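Local coordinates for protein GCN5-related N-acetyltransferase (Kribbella flavida, PDB 4H89) that probably transfers an acyl group, most likely acetyl from acetyl-coenzyme A, to an acceptor that is not established, at residues L23-E28 with M95-A100; S49-P54 with L73-M78; H88-S93 with R123-N128; N128-T133 with H167-P172. All coordinates share one frame; numbering follows the deposited sequence. Where two conformers were deposited one is given.

Contact 1. Residues L23-E28 with M95-A100; sequences LPFFRE and MVAAAA
Met-95, present as selenomethionine, starts the contact at the end of strand 89-96. Its CG lies anti to the carbonyl carbon (chi1 -57°), and the side chain runs beside that of Phe-26. SE sits 3.6 Å from Phe-26 CA. A bend at chi3 brings CE to the edge of the Phe-26 ring, 3.5 Å from its CD1 and near the ring plane. Met-95 CB also packs on Phe-25 CB at 4.0 Å. At Ala-97 the strand has ended and its backbone passes over one face of the Phe-25 ring. Ala-97 N lies 4.2 Å above the plane of the Phe-25 ring, over its centre. Ala-97 CB meets Phe-25 CE1 at 3.5 Å. Ala-98 opens a short 3-10 turn, and its N gives a weak but nearly straight bond to Glu-28 OE1 (3.4 Å, 165°). Ala-99 N donates to a water at 3.0 Å, which in turn bonds weakly to Glu-28 OE2. Both carboxylate oxygens thus face the turn. In the GNAT fold this is where the first long helix, here 19-32, packs against the end of strand 89-96, just before the loop that usually binds the coenzyme A pyrophosphate.

Contact 2. Residues S49-P54 with L73-M78; sequences SLWMTP and LGSANM
Trp-51, the last residue of helix 44-51, carries this contact. Its CG is anti to the backbone N (chi1 -167°), which lays the indole along strand 72-80. At one edge NE1 donates to Ser-75 OG over 2.8 Å, with the oxygen almost in the ring plane. Ser-75 OG is also hydrogen-bonded to the carbonyl of Thr-63 on the next strand, so two bonds grip the hydroxyl. One face of the indole lies on the amide of Asn-77. The two planes are only 13° apart, and Asn-77 ND2 is 3.8 Å from Trp-51 CE3, near the rim of the ring system. Asn-77 CG takes the crowded position between N and carbonyl carbon (chi1 75°), which sets the amide there. Its ND2 gives a longer bond to Trp-51 O, 3.3 Å, on a lone pair and in the carbonyl plane. Thr-62 OG1 is a second partner of that carbonyl oxygen. An alanine in place of Trp-51 would remove the indole and would probably cost Ser-75 its N-H donor and Asn-77 the flat surface under its amide. The other side is loose. The Leu-50 side chain is exposed and leads away from the strand. Met-52 leaves helical geometry and turns its side chain away too. Thr-53 CB points toward the strand without close contact, and its OG1 is hydrogen-bonded to Thr-62 OG1. Such packing is that of a GNAT domain, where the second helix ends over the antiparallel strands of the N-terminal half.

Contact 3. Residues H88-S93 with R123-N128; sequences HVASAS and RAIQFN
Backbone bonds between two parallel strands form the first shell. Arg-123 N donates to His-88 O (2.8 Å), Ala-90 N to Ala-124 O (2.9 Å), and Gln-126 N to Ala-90 O (2.8 Å). Val-89 CG1 packs on Gln-126 CB at 3.7 Å. Then the strands part: Ala-92 N lies 4.5 Å from Gln-126 O and, though buried, has no partner. Ser-91 takes over. Its OG is anti to the backbone N (chi1 -173°) and donates to Gln-126 O over 2.7 Å, nearly along the C=O axis. An alanine in place of Ser-91 would probably leave that carbonyl without this donor and loosen the water held beside it. That water donates to Ser-91 OG and accepts from Asn-128 N at 3.2 Å. Further out, the Asn-128 amide is held by Asn-81, and the Phe-127 ring stacks on Phe-146. His-88 NE2 is bonded to Glu-154 O of the second subunit. The short strand segments lie 43° apart, which fits the splay in GNAT enzymes into which acetyl-coenzyme A usually binds, probably also here. The pair closes a beta-alpha-beta crossover through helix 105-119, whose Met-113 packs on Ala-90, Ala-92 and Ile-125, while strands 72-80 and 164-172 flank it.

Contact 4. Residues N128-T133 with H167-P172; sequences NAVVET and HVMHRP
Asn-128 stands at the corner where the chain turns. Its carbonyl oxygen touches Val-168 CG2 at 3.5 Å. Its CB points away from strand 164-172, and its ND2 is hydrogen-bonded to Asn-81 OD1. Ala-129 adds a CA-H...O contact to His-167 O. Val-130 makes the true strand pairing, an antiparallel hydrogen-bonded pair with His-167. Val-130 N donates to His-167 O over 2.9 Å, and His-167 N returns a bond to Val-130 O over 2.8 Å, on a lone pair in the carbonyl plane. With CG1 of Val-130 anti to the backbone N (chi1 -176°), CG2 lies anti to the carbonyl carbon and reaches the selenomethionine Met-169. The two side chains cross at about a right angle, with Val-130 CG2 3.8 Å from Met-169 SE. Glu-132 then comes alongside the imidazole, with CB 3.5 Å from His-167 NE2. Its carboxylate leads off to Gly-165 N. A water joins the two residues in the plane of the imidazole: it donates to Glu-132 O and lies 2.9 Å from His-167 NE2. His-167 ND1 is bonded to Thr-151 OG1, so both ring nitrogens have partners and the ring is fixed in rotation. The carboxylate, 5.2 Å away from OE1 to NE2, might favour a protonated ring slightly. Strand 164-172, inserted between 124-131 and 147-155, gives the 5-7-6 strand order typical of the C-terminal half of the GNAT fold.

All four contacts reach one mixed sheet. Contacts 2 and 3 are the buried ones; contacts 1 and 4 are partly buried, on opposite sides of the chain's centre. Contacts 1 and 2 set helices against neighbouring strands, and they touch through Met-95 and Trp-51. Contact 1 is mostly apolar, with one weak bond; contact 2 adds two hydrogen bonds and an indole-amide stack. Contacts 3 and 4 are strand pairings bound mainly by backbone bonds, one parallel and one antiparallel. They share Asn-128 and strand 124-131, and both touch the second subunit. Strand 89-96 serves contacts 1 and 3 at its two ends. Waters bridge contacts 1, 3 and 4, whereas contact 2 holds its polar groups directly.

Contact 1. Residues L23-E28 with M95-A100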
loop_
_atom_site.group_PDB
_atom_site.type_symbol
_atom_site.label_atom_id
_atom_site.label_comp_id
_atom_site.label_asym_id
_atom_site.label_seq_id
_atom_site.Cartn_x
_atom_site.Cartn_y
_atom_site.Cartn_z
ATOM N N LEU A 23 -11.294 -19.503 1.362
ATOM C CA LEU A 23 -9.905 -19.912 1.057
ATOM C C LEU A 23 -9.691 -20.329 -0.408
ATOM O O LEU A 23 -8.768 -19.842 -1.032
ATOM C CB LEU A 23 -9.449 -20.994 2.060
ATOM C CG LEU A 23 -8.086 -21.626 1.776
ATOM C CD1 LEU A 23 -6.953 -20.628 1.865
ATOM C CD2 LEU A 23 -7.851 -22.759 2.773
ATOM N N PRO A 24 -10.547 -21.208 -0.959
ATOM C CA PRO A 24 -10.318 -21.544 -2.376
ATOM C C PRO A 24 -10.416 -20.385 -3.323
ATOM O O PRO A 24 -9.775 -20.425 -4.382
ATOM C CB PRO A 24 -11.346 -22.648 -2.677
ATOM C CG PRO A 24 -12.209 -22.790 -1.474
ATOM C CD PRO A 24 -11.624 -22.003 -0.344
ATOM N N PHE A 25 -11.206 -19.350 -3.007
ATOM C CA PHE A 25 -11.233 -18.167 -3.883
ATOM C C PHE A 25 -9.906 -17.500 -3.937
ATOM O O PHE A 25 -9.463 -17.063 -4.978
ATOM C CB PHE A 25 -12.200 -17.061 -3.411
ATOM C CG PHE A 25 -13.600 -17.500 -3.132
ATOM C CD1 PHE A 25 -14.111 -18.662 -3.664
ATOM C CD2 PHE A 25 -14.407 -16.694 -2.315
ATOM C CE1 PHE A 25 -15.393 -19.064 -3.379
ATOM C CE2 PHE A 25 -15.690 -17.106 -2.004
ATOM C CZ PHE A 25 -16.190 -18.278 -2.564
ATOM N N PHE A 26 -9.308 -17.341 -2.760
ATOM C CA PHE A 26 -7.992 -16.760 -2.645
ATOM C C PHE A 26 -6.995 -17.530 -3.482
ATOM O O PHE A 26 -6.220 -16.968 -4.262
ATOM C CB PHE A 26 -7.569 -16.629 -1.166
ATOM C CG PHE A 26 -6.171 -16.164 -1.010
ATOM C CD1 PHE A 26 -5.844 -14.834 -1.209
ATOM C CD2 PHE A 26 -5.155 -17.024 -0.721
ATOM C CE1 PHE A 26 -4.551 -14.386 -1.076
ATOM C CE2 PHE A 26 -3.839 -16.574 -0.633
ATOM C CZ PHE A 26 -3.542 -15.260 -0.798
ATOM N N ARG A 27 -6.961 -18.844 -3.290
ATOM C CA ARG A 27 -6.061 -19.689 -4.077
ATOM C C ARG A 27 -6.277 -19.552 -5.583
ATOM O O ARG A 27 -5.273 -19.473 -6.320
ATOM C CB ARG A 27 -6.139 -21.138 -3.634
ATOM C CG ARG A 27 -5.715 -21.379 -2.208
ATOM C CD ARG A 27 -4.280 -20.983 -1.904
ATOM N NE ARG A 27 -3.950 -21.335 -0.540
ATOM C CZ ARG A 27 -2.920 -20.844 0.123
ATOM N NH1 ARG A 27 -2.124 -19.938 -0.388
ATOM N NH2 ARG A 27 -2.719 -21.207 1.373
ATOM N N GLU A 28 -7.546 -19.501 -6.034
ATOM C CA GLU A 28 -7.869 -19.321 -7.479
ATOM C C GLU A 28 -7.229 -18.020 -7.960
ATOM O O GLU A 28 -6.529 -17.990 -8.973
ATOM C CB GLU A 28 -9.398 -19.207 -7.769
ATOM C CG GLU A 28 -10.308 -20.427 -7.514
ATOM C CD GLU A 28 -11.842 -20.243 -7.821
ATOM O OE1 GLU A 28 -12.521 -19.184 -7.563
ATOM O OE2 GLU A 28 -12.431 -21.225 -8.304
HETATM N N MSE A 95 -13.372 -10.771 -3.553
HETATM C CA MSE A 95 -13.172 -12.060 -4.230
HETATM C C MSE A 95 -14.504 -12.644 -4.502
HETATM O O MSE A 95 -15.326 -12.786 -3.635
HETATM C CB MSE A 95 -12.404 -13.020 -3.350
HETATM C CG MSE A 95 -11.087 -12.369 -2.986
HETATM SE SE MSE A 95 -9.967 -13.731 -2.192
HETATM C CE MSE A 95 -8.312 -13.231 -3.099
ATOM N N VAL A 96 -14.717 -12.997 -5.748
ATOM C CA VAL A 96 -15.945 -13.664 -6.190
ATOM C C VAL A 96 -15.590 -15.030 -6.779
ATOM O O VAL A 96 -14.707 -15.141 -7.616
ATOM C CB VAL A 96 -16.678 -12.815 -7.236
ATOM C CG1 VAL A 96 -17.909 -13.530 -7.758
ATOM C CG2 VAL A 96 -17.070 -11.449 -6.658
ATOM N N ALA A 97 -16.300 -16.058 -6.353
ATOM C CA ALA A 97 -16.118 -17.403 -6.902
ATOM C C ALA A 97 -16.255 -17.414 -8.398
ATOM O O ALA A 97 -17.134 -16.789 -8.932
ATOM C CB ALA A 97 -17.143 -18.359 -6.284
ATOM N N ALA A 98 -15.360 -18.108 -9.081
ATOM C CA ALA A 98 -15.454 -18.186 -10.553
ATOM C C ALA A 98 -16.858 -18.584 -11.019
ATOM O O ALA A 98 -17.436 -17.998 -11.947
ATOM C CB ALA A 98 -14.436 -19.151 -11.108
ATOM N N ALA A 99 -17.408 -19.560 -10.302
ATOM C CA ALA A 99 -18.726 -20.075 -10.609
ATOM C C ALA A 99 -19.840 -19.091 -10.362
ATOM O O ALA A 99 -20.958 -19.281 -10.853
ATOM C CB ALA A 99 -18.967 -21.347 -9.803
ATOM N N ALA A 100 -19.551 -18.041 -9.588
ATOM C CA ALA A 100 -20.555 -17.065 -9.296
ATOM C C ALA A 100 -20.447 -15.796 -10.087
ATOM O O ALA A 100 -21.204 -14.886 -9.839
ATOM C CB ALA A 100 -20.530 -16.737 -7.822
HETATM O O HOH W 1 -15.891 -21.337 -8.474
#

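Contact 2. Residues S49-P54 with L73-M78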
loop_
_atom_site.group_PDB
_atom_site.type_symbol
_atom_site.label_atom_id
_atom_site.label_comp_id
_atom_site.label_asym_id
_atom_site.label_seq_id
_atom_site.Cartn_x
_atom_site.Cartn_y
_atom_site.Cartn_z
ATOM N N SER A 49 -5.504 -14.559 8.249
ATOM C CA SER A 49 -5.174 -13.337 8.990
ATOM C C SER A 49 -5.286 -12.083 8.128
ATOM O O SER A 49 -5.707 -11.016 8.628
ATOM C CB SER A 49 -3.783 -13.439 9.578
ATOM O OG SER A 49 -3.858 -14.304 10.711
ATOM N N LEU A 50 -4.903 -12.183 6.856
ATOM C CA LEU A 50 -4.967 -11.038 5.973
ATOM C C LEU A 50 -6.409 -10.716 5.621
ATOM O O LEU A 50 -6.745 -9.550 5.443
ATOM C CB LEU A 50 -4.170 -11.295 4.709
ATOM C CG LEU A 50 -2.644 -11.230 4.856
ATOM C CD1 LEU A 50 -2.027 -11.294 3.470
ATOM C CD2 LEU A 50 -2.147 -9.968 5.583
ATOM N N TRP A 51 -7.265 -11.737 5.556
ATOM C CA TRP A 51 -8.615 -11.570 5.026
ATOM C C TRP A 51 -9.729 -11.359 6.058
ATOM O O TRP A 51 -10.586 -10.481 5.897
ATOM C CB TRP A 51 -8.963 -12.772 4.124
ATOM C CG TRP A 51 -10.185 -12.481 3.351
ATOM C CD1 TRP A 51 -11.447 -12.870 3.627
ATOM C CD2 TRP A 51 -10.242 -11.674 2.188
ATOM N NE1 TRP A 51 -12.314 -12.302 2.731
ATOM C CE2 TRP A 51 -11.590 -11.568 1.824
ATOM C CE3 TRP A 51 -9.279 -11.007 1.432
ATOM C CZ2 TRP A 51 -12.003 -10.849 0.703
ATOM C CZ3 TRP A 51 -9.692 -10.275 0.323
ATOM C CH2 TRP A 51 -11.042 -10.190 -0.012
HETATM N N MSE A 52 -9.787 -12.206 7.061
HETATM C CA MSE A 52 -10.758 -12.150 8.133
HETATM C C MSE A 52 -10.366 -11.033 9.055
HETATM O O MSE A 52 -9.194 -10.770 9.264
HETATM C CB MSE A 52 -10.811 -13.481 8.891
HETATM C CG MSE A 52 -11.219 -14.668 8.040
HETATM SE SE MSE A 52 -12.942 -14.627 7.148
HETATM C CE MSE A 52 -13.925 -14.985 8.702
ATOM N N THR A 53 -11.381 -10.318 9.551
ATOM C CA THR A 53 -11.202 -9.138 10.401
ATOM C C THR A 53 -11.393 -9.526 11.832
ATOM O O THR A 53 -12.498 -9.955 12.222
ATOM C CB THR A 53 -12.298 -8.083 10.130
ATOM O OG1 THR A 53 -12.167 -7.629 8.831
ATOM C CG2 THR A 53 -12.118 -6.912 11.050
ATOM N N PRO A 54 -10.333 -9.402 12.632
ATOM C CA PRO A 54 -10.468 -9.627 14.080
ATOM C C PRO A 54 -11.125 -8.441 14.795
ATOM O O PRO A 54 -10.964 -7.287 14.392
ATOM C CB PRO A 54 -9.031 -9.811 14.528
ATOM C CG PRO A 54 -8.180 -9.122 13.541
ATOM C CD PRO A 54 -8.958 -9.037 12.255
ATOM N N LEU A 73 -20.634 -17.249 -2.063
ATOM C CA LEU A 73 -20.374 -16.947 -3.475
ATOM C C LEU A 73 -19.226 -15.951 -3.660
ATOM O O LEU A 73 -18.745 -15.757 -4.747
ATOM C CB LEU A 73 -21.620 -16.331 -4.082
ATOM C CG LEU A 73 -22.897 -17.158 -3.939
ATOM C CD1 LEU A 73 -24.060 -16.388 -4.557
ATOM C CD2 LEU A 73 -22.745 -18.510 -4.606
ATOM N N GLY A 74 -18.853 -15.263 -2.590
ATOM C CA GLY A 74 -17.852 -14.223 -2.652
ATOM C C GLY A 74 -17.630 -13.608 -1.277
ATOM O O GLY A 74 -18.371 -13.903 -0.330
ATOM N N SER A 75 -16.613 -12.759 -1.187
ATOM C CA SER A 75 -16.299 -12.150 0.093
ATOM C C SER A 75 -15.619 -10.819 -0.138
ATOM O O SER A 75 -14.987 -10.584 -1.182
ATOM C CB SER A 75 -15.404 -13.118 0.889
ATOM O OG SER A 75 -15.086 -12.614 2.172
ATOM N N ALA A 76 -15.720 -9.912 0.839
ATOM C CA ALA A 76 -15.041 -8.627 0.774
ATOM C C ALA A 76 -14.421 -8.356 2.145
ATOM O O ALA A 76 -14.952 -8.772 3.173
ATOM C CB ALA A 76 -15.981 -7.502 0.432
ATOM N N ASN A 77 -13.343 -7.601 2.148
ATOM C CA ASN A 77 -12.925 -7.041 3.398
ATOM C C ASN A 77 -12.604 -5.573 3.175
ATOM O O ASN A 77 -12.309 -5.132 2.056
ATOM C CB ASN A 77 -11.793 -7.825 4.045
ATOM C CG ASN A 77 -10.486 -7.589 3.376
ATOM O OD1 ASN A 77 -10.423 -6.888 2.343
ATOM N ND2 ASN A 77 -9.465 -8.111 3.932
HETATM N N MSE A 78 -12.741 -4.810 4.252
HETATM C CA MSE A 78 -12.751 -3.357 4.218
HETATM C C MSE A 78 -12.108 -2.858 5.492
HETATM O O MSE A 78 -12.252 -3.457 6.561
HETATM C CB MSE A 78 -14.190 -2.848 3.969
HETATM C CG MSE A 78 -15.174 -3.249 5.100
HETATM SE SE MSE A 78 -16.980 -3.559 4.390
HETATM C CE MSE A 78 -16.611 -5.081 3.531
#

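Contact 3. Residues H88-S93 with R123-N128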
loop_
_atom_site.group_PDB
_atom_site.type_symbol
_atom_site.label_atom_id
_atom_site.label_comp_id
_atom_site.label_asym_id
_atom_site.label_seq_id
_atom_site.Cartn_x
_atom_site.Cartn_y
_atom_site.Cartn_z
ATOM N N HIS A 88 -9.102 8.229 7.488
ATOM C CA HIS A 88 -10.400 8.645 7.011
ATOM C C HIS A 88 -10.708 8.194 5.576
ATOM O O HIS A 88 -11.808 8.421 5.081
ATOM C CB HIS A 88 -10.523 10.178 7.094
ATOM C CG HIS A 88 -9.483 10.882 6.323
ATOM N ND1 HIS A 88 -8.176 10.951 6.745
ATOM C CD2 HIS A 88 -9.528 11.448 5.104
ATOM C CE1 HIS A 88 -7.456 11.573 5.832
ATOM N NE2 HIS A 88 -8.265 11.884 4.822
ATOM N N VAL A 89 -9.731 7.525 4.955
ATOM C CA VAL A 89 -9.932 6.947 3.646
ATOM C C VAL A 89 -9.986 5.418 3.841
ATOM O O VAL A 89 -9.037 4.843 4.365
ATOM C CB VAL A 89 -8.789 7.305 2.686
ATOM C CG1 VAL A 89 -9.041 6.710 1.316
ATOM C CG2 VAL A 89 -8.604 8.804 2.567
ATOM N N ALA A 90 -11.090 4.800 3.427
ATOM C CA ALA A 90 -11.237 3.350 3.495
ATOM C C ALA A 90 -10.655 2.717 2.246
ATOM O O ALA A 90 -10.431 3.368 1.240
ATOM C CB ALA A 90 -12.729 3.031 3.541
ATOM N N SER A 91 -10.424 1.412 2.340
ATOM C CA SER A 91 -10.162 0.593 1.149
ATOM C C SER A 91 -10.818 -0.738 1.343
ATOM O O SER A 91 -11.423 -1.017 2.382
ATOM C CB SER A 91 -8.668 0.455 0.974
ATOM O OG SER A 91 -8.338 -0.189 -0.270
ATOM N N ALA A 92 -10.749 -1.557 0.308
ATOM C CA ALA A 92 -11.371 -2.842 0.340
ATOM C C ALA A 92 -10.783 -3.715 -0.742
ATOM O O ALA A 92 -10.185 -3.241 -1.708
ATOM C CB ALA A 92 -12.877 -2.706 0.119
ATOM N N SER A 93 -10.980 -5.012 -0.556
ATOM C CA SER A 93 -10.681 -6.051 -1.525
ATOM C C SER A 93 -11.875 -6.982 -1.680
ATOM O O SER A 93 -12.645 -7.145 -0.758
ATOM C CB SER A 93 -9.471 -6.880 -1.040
ATOM O OG SER A 93 -8.323 -6.073 -0.868
ATOM N N ARG A 123 -14.457 9.374 4.793
ATOM C CA ARG A 123 -14.599 10.492 3.850
ATOM C C ARG A 123 -14.395 10.097 2.380
ATOM O O ARG A 123 -14.782 10.836 1.489
ATOM C CB ARG A 123 -13.624 11.595 4.181
ATOM C CG ARG A 123 -14.018 12.352 5.407
ATOM C CD ARG A 123 -12.952 13.322 5.871
ATOM N NE ARG A 123 -13.490 14.429 6.661
ATOM C CZ ARG A 123 -13.855 14.338 7.935
ATOM N NH1 ARG A 123 -14.209 15.438 8.515
ATOM N NH2 ARG A 123 -13.871 13.173 8.648
ATOM N N ALA A 124 -13.820 8.921 2.128
ATOM C CA ALA A 124 -13.518 8.459 0.785
ATOM C C ALA A 124 -13.128 6.997 0.857
ATOM O O ALA A 124 -12.932 6.456 1.923
ATOM C CB ALA A 124 -12.400 9.289 0.185
ATOM N N ILE A 125 -13.038 6.422 -0.332
ATOM C CA ILE A 125 -12.558 5.058 -0.533
ATOM C C ILE A 125 -11.500 5.078 -1.635
ATOM O O ILE A 125 -11.657 5.744 -2.643
ATOM C CB ILE A 125 -13.674 4.104 -0.980
ATOM C CG1 ILE A 125 -14.881 4.184 -0.059
ATOM C CG2 ILE A 125 -13.188 2.660 -1.016
ATOM C CD1 ILE A 125 -16.161 3.569 -0.608
ATOM N N GLN A 126 -10.424 4.337 -1.435
ATOM C CA GLN A 126 -9.339 4.252 -2.400
ATOM C C GLN A 126 -9.027 2.783 -2.657
ATOM O O GLN A 126 -8.926 1.997 -1.709
ATOM C CB GLN A 126 -8.105 4.949 -1.811
ATOM C CG GLN A 126 -6.860 4.911 -2.649
ATOM C CD GLN A 126 -5.765 5.744 -2.083
ATOM O OE1 GLN A 126 -6.006 6.760 -1.380
ATOM N NE2 GLN A 126 -4.544 5.374 -2.402
ATOM N N PHE A 127 -8.837 2.430 -3.933
ATOM C CA PHE A 127 -8.270 1.126 -4.326
ATOM C C PHE A 127 -6.868 1.426 -4.857
ATOM O O PHE A 127 -6.718 2.161 -5.823
ATOM C CB PHE A 127 -9.130 0.434 -5.414
ATOM C CG PHE A 127 -10.526 0.124 -4.992
ATOM C CD1 PHE A 127 -10.908 -0.001 -3.638
ATOM C CD2 PHE A 127 -11.513 0.013 -5.943
ATOM C CE1 PHE A 127 -12.220 -0.338 -3.285
ATOM C CE2 PHE A 127 -12.806 -0.334 -5.632
ATOM C CZ PHE A 127 -13.183 -0.487 -4.291
ATOM N N ASN A 128 -5.851 0.844 -4.222
ATOM C CA ASN A 128 -4.490 1.202 -4.524
ATOM C C ASN A 128 -3.965 0.659 -5.831
ATOM O O ASN A 128 -3.038 1.231 -6.401
ATOM C CB ASN A 128 -3.602 0.732 -3.382
ATOM C CG ASN A 128 -4.079 1.291 -2.095
ATOM O OD1 ASN A 128 -4.119 2.528 -1.959
ATOM N ND2 ASN A 128 -4.628 0.412 -1.205
HETATM O O HOH W 2 -6.910 -1.627 -2.549
#

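Contact 4. Residues N128-T133 with H167-P172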
loop_
_atom_site.group_PDB
_atom_site.type_symbol
_atom_site.label_atom_id
_atom_site.label_comp_id
_atom_site.label_asym_id
_atom_site.label_seq_id
_atom_site.Cartn_x
_atom_site.Cartn_y
_atom_site.Cartn_z
ATOM N N ASN A 128 -5.851 0.844 -4.222
ATOM C CA ASN A 128 -4.490 1.202 -4.524
ATOM C C ASN A 128 -3.965 0.659 -5.831
ATOM O O ASN A 128 -3.038 1.231 -6.401
ATOM C CB ASN A 128 -3.602 0.732 -3.382
ATOM C CG ASN A 128 -4.079 1.291 -2.095
ATOM O OD1 ASN A 128 -4.119 2.528 -1.959
ATOM N ND2 ASN A 128 -4.628 0.412 -1.205
ATOM N N ALA A 129 -4.526 -0.468 -6.273
ATOM C CA ALA A 129 -3.983 -1.182 -7.406
ATOM C C ALA A 129 -5.043 -2.020 -8.068
ATOM O O ALA A 129 -5.456 -3.066 -7.570
ATOM C CB ALA A 129 -2.849 -2.070 -6.957
ATOM N N VAL A 130 -5.562 -1.542 -9.170
ATOM C CA VAL A 130 -6.532 -2.229 -9.964
ATOM C C VAL A 130 -5.893 -2.512 -11.327
ATOM O O VAL A 130 -5.421 -1.622 -11.995
ATOM C CB VAL A 130 -7.840 -1.443 -10.159
ATOM C CG1 VAL A 130 -8.816 -2.308 -10.932
ATOM C CG2 VAL A 130 -8.399 -0.999 -8.799
ATOM N N VAL A 131 -5.745 -3.801 -11.666
ATOM C CA VAL A 131 -5.041 -4.185 -12.878
ATOM C C VAL A 131 -5.835 -3.644 -14.071
ATOM O O VAL A 131 -7.035 -3.886 -14.192
ATOM C CB VAL A 131 -4.870 -5.729 -12.975
ATOM C CG1 VAL A 131 -4.193 -6.121 -14.279
ATOM C CG2 VAL A 131 -4.088 -6.269 -11.777
ATOM N N GLU A 132 -5.154 -2.939 -14.987
ATOM C CA GLU A 132 -5.893 -2.250 -16.051
ATOM C C GLU A 132 -6.584 -3.165 -17.053
ATOM O O GLU A 132 -7.518 -2.779 -17.712
ATOM C CB GLU A 132 -5.047 -1.208 -16.770
ATOM C CG GLU A 132 -4.032 -1.821 -17.658
ATOM C CD GLU A 132 -3.348 -0.823 -18.592
ATOM O OE1 GLU A 132 -4.061 -0.017 -19.227
ATOM O OE2 GLU A 132 -2.134 -0.936 -18.772
ATOM N N THR A 133 -6.111 -4.384 -17.122
ATOM C CA THR A 133 -6.730 -5.421 -17.948
ATOM C C THR A 133 -7.922 -6.107 -17.303
ATOM O O THR A 133 -8.623 -6.888 -17.947
ATOM C CB THR A 133 -5.700 -6.496 -18.326
ATOM O OG1 THR A 133 -5.064 -6.969 -17.159
ATOM C CG2 THR A 133 -4.618 -5.875 -19.196
ATOM N N HIS A 167 -4.062 0.833 -11.922
ATOM C CA HIS A 167 -4.790 2.045 -11.649
ATOM C C HIS A 167 -4.835 2.259 -10.139
ATOM O O HIS A 167 -5.005 1.293 -9.378
ATOM C CB HIS A 167 -6.234 1.923 -12.077
ATOM C CG HIS A 167 -6.494 1.731 -13.518
ATOM N ND1 HIS A 167 -5.952 2.454 -14.545
ATOM C CD2 HIS A 167 -7.376 0.872 -14.069
ATOM C CE1 HIS A 167 -6.495 2.028 -15.680
ATOM N NE2 HIS A 167 -7.354 1.067 -15.407
ATOM N N VAL A 168 -4.817 3.528 -9.738
ATOM C CA VAL A 168 -5.255 3.923 -8.413
ATOM C C VAL A 168 -6.646 4.505 -8.613
ATOM O O VAL A 168 -6.813 5.356 -9.470
ATOM C CB VAL A 168 -4.310 5.000 -7.837
ATOM C CG1 VAL A 168 -4.817 5.458 -6.460
ATOM C CG2 VAL A 168 -2.894 4.419 -7.767
HETATM N N MSE A 169 -7.635 4.022 -7.876
HETATM C CA MSE A 169 -9.008 4.443 -8.040
HETATM C C MSE A 169 -9.528 5.032 -6.734
HETATM O O MSE A 169 -9.076 4.673 -5.652
HETATM C CB MSE A 169 -9.919 3.335 -8.476
HETATM C CG MSE A 169 -9.423 2.705 -9.780
HETATM SE SE MSE A 169 -10.642 1.483 -10.662
HETATM C CE MSE A 169 -11.993 2.659 -11.398
ATOM N N HIS A 170 -10.478 5.951 -6.845
ATOM C CA HIS A 170 -10.948 6.710 -5.696
ATOM C C HIS A 170 -12.390 7.106 -5.865
ATOM O O HIS A 170 -12.861 7.355 -6.974
ATOM C CB HIS A 170 -10.090 7.957 -5.581
ATOM C CG HIS A 170 -10.524 8.933 -4.529
ATOM N ND1 HIS A 170 -11.352 9.985 -4.821
ATOM C CD2 HIS A 170 -10.234 9.039 -3.202
ATOM C CE1 HIS A 170 -11.545 10.704 -3.739
ATOM N NE2 HIS A 170 -10.858 10.167 -2.756
ATOM N N ARG A 171 -13.109 7.164 -4.746
ATOM C CA ARG A 171 -14.513 7.614 -4.699
ATOM C C ARG A 171 -14.651 8.467 -3.439
ATOM O O ARG A 171 -14.267 7.994 -2.368
ATOM C CB ARG A 171 -15.401 6.368 -4.542
ATOM C CG ARG A 171 -16.880 6.617 -4.659
ATOM C CD ARG A 171 -17.636 5.388 -4.232
ATOM N NE ARG A 171 -19.020 5.372 -4.685
ATOM C CZ ARG A 171 -19.994 6.082 -4.151
ATOM N NH1 ARG A 171 -19.774 6.970 -3.188
ATOM N NH2 ARG A 171 -21.205 5.899 -4.594
ATOM N N PRO A 172 -15.203 9.711 -3.528
ATOM C CA PRO A 172 -15.576 10.420 -2.319
ATOM C C PRO A 172 -16.812 9.815 -1.668
ATOM O O PRO A 172 -17.607 9.156 -2.336
ATOM C CB PRO A 172 -15.874 11.846 -2.802
ATOM C CG PRO A 172 -16.403 11.626 -4.183
ATOM C CD PRO A 172 -15.571 10.468 -4.737
HETATM O O HOH W 3 -8.741 -0.282 -17.508
#